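Local coordinates for beta-glycosidase (PDB 6T2R), which probably acts as a family 16 endo-beta-galactosidase, an O-glycanase of a human gut bacterium that helps to initiate mucin breakdown, at residues E148-N151 and H152-I155. Numbering follows the deposited sequence.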
loop_
_atom_site.group_PDB
_atom_site.type_symbol
_atom_site.label_atom_id
_atom_site.label_comp_id
_atom_site.label_asym_id
_atom_site.label_seq_id
_atom_site.Cartn_x
_atom_site.Cartn_y
_atom_site.Cartn_z
ATOM N N GLU A 148 2.383 -1.597 6.505
ATOM C CA GLU A 148 1.812 -2.834 7.079
ATOM C C GLU A 148 1.716 -2.641 8.589
ATOM O O GLU A 148 2.693 -2.194 9.154
ATOM C CB GLU A 148 2.723 -3.974 6.682
ATOM C CG GLU A 148 2.880 -4.023 5.178
ATOM C CD GLU A 148 3.318 -5.358 4.682
ATOM O OE1 GLU A 148 4.565 -5.511 4.494
ATOM O OE2 GLU A 148 2.436 -6.219 4.522
ATOM N N ARG A 149 0.539 -2.829 9.177
ATOM C CA ARG A 149 0.342 -2.740 10.649
ATOM C C ARG A 149 -0.273 -4.059 11.153
ATOM O O ARG A 149 -1.438 -4.390 10.831
ATOM C CB ARG A 149 -0.465 -1.493 11.016
ATOM C CG ARG A 149 -0.181 -0.982 12.424
ATOM C CD ARG A 149 -0.629 -1.916 13.545
ATOM N NE ARG A 149 -2.072 -1.872 13.566
ATOM C CZ ARG A 149 -2.792 -1.053 14.332
ATOM N NH1 ARG A 149 -2.218 -0.286 15.239
ATOM N NH2 ARG A 149 -4.102 -1.017 14.194
ATOM N N LEU A 150 0.508 -4.756 11.963
ATOM C CA LEU A 150 0.193 -6.091 12.534
ATOM C C LEU A 150 -0.568 -5.934 13.853
ATOM O O LEU A 150 -0.066 -5.243 14.774
ATOM C CB LEU A 150 1.514 -6.827 12.793
ATOM C CG LEU A 150 2.022 -7.756 11.687
ATOM C CD1 LEU A 150 1.782 -7.182 10.304
ATOM C CD2 LEU A 150 3.493 -8.066 11.879
ATOM N N ASN A 151 -1.685 -6.640 13.982
ATOM C CA ASN A 151 -2.296 -6.893 15.307
ATOM C C ASN A 151 -2.638 -5.540 15.939
ATOM O O ASN A 151 -3.365 -4.757 15.301
ATOM C CB ASN A 151 -1.370 -7.797 16.138
ATOM C CG ASN A 151 -1.271 -9.167 15.505
ATOM O OD1 ASN A 151 -2.294 -9.827 15.298
ATOM N ND2 ASN A 151 -0.065 -9.584 15.149
ATOM N N HIS A 152 -2.160 -5.303 17.162
ATOM C CA HIS A 152 -2.370 -4.056 17.945
ATOM C C HIS A 152 -1.073 -3.231 17.977
ATOM O O HIS A 152 -0.983 -2.408 18.858
ATOM C CB HIS A 152 -2.874 -4.408 19.373
ATOM C CG HIS A 152 -4.212 -5.084 19.397
ATOM N ND1 HIS A 152 -5.396 -4.403 19.738
ATOM C CD2 HIS A 152 -4.583 -6.356 19.102
ATOM C CE1 HIS A 152 -6.426 -5.226 19.642
ATOM N NE2 HIS A 152 -5.954 -6.431 19.255
ATOM N N ASP A 153 -0.112 -3.414 17.069
ATOM C CA ASP A 153 1.223 -2.760 17.217
ATOM C C ASP A 153 1.052 -1.238 17.152
ATOM O O ASP A 153 0.203 -0.755 16.423
ATOM C CB ASP A 153 2.235 -3.177 16.140
ATOM C CG ASP A 153 2.589 -4.659 16.051
ATOM O OD1 ASP A 153 2.294 -5.400 16.983
ATOM O OD2 ASP A 153 3.188 -5.056 15.030
ATOM N N SER A 154 1.874 -0.503 17.881
ATOM C CA SER A 154 2.045 0.963 17.790
ATOM C C SER A 154 3.205 1.294 16.840
ATOM O O SER A 154 3.767 2.416 16.922
ATOM C CB SER A 154 2.299 1.503 19.160
ATOM O OG SER A 154 3.571 1.034 19.595
ATOM N N ILE A 155 3.588 0.339 15.986
ATOM C CA ILE A 155 4.601 0.572 14.909
ATOM C C ILE A 155 4.028 0.049 13.596
ATOM O O ILE A 155 3.127 -0.797 13.653
ATOM C CB ILE A 155 5.905 -0.155 15.231
ATOM C CG1 ILE A 155 5.626 -1.655 15.390
ATOM C CG2 ILE A 155 6.598 0.503 16.431
ATOM C CD1 ILE A 155 6.826 -2.566 15.221
HETATM O O HOH W 1 3.011 -3.466 12.961
HETATM O O HOH W 2 2.271 -7.952 16.329
#
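Arg149 NH1 donates to the backbone O of Asp153 at 2.7 Å, coming in almost end-on to the carbonyl, while that oxygen sits at the guanidinium edge, 20° out of its plane. Arg149 gets there by folding: with CG anti to the backbone N (chi1 -154°), the bend at chi2 lays CD 3.2 Å from the same Asp153 O, and the bend at chi3 (-71°) then swings the guanidinium round to the carbonyl. At the turn itself, Asp153 N donates to Leu150 O at 2.9 Å, the closing bond of a type II' beta turn with Asn151 and His152 at its corners. The Asp153 carboxylate packs against Leu150 O without bonding to it, CG 3.0 Å away, and two waters supply its donors. One accepts from Leu150 N and donates to OD2 and to Ile155 O; a second links OD1 to Asn151 ND2. Asn151 is tied further by OD1 to Gly121 N and by ND2 to Val241 O, while His152 NE2 bonds to Asp248. The loop runs from strand 147-148 to strand 155-161 in the family 16 glycoside hydrolase fold, with Leu150 packed on Trp123, Trp240 and Tyr157, and Arg149 on Val156.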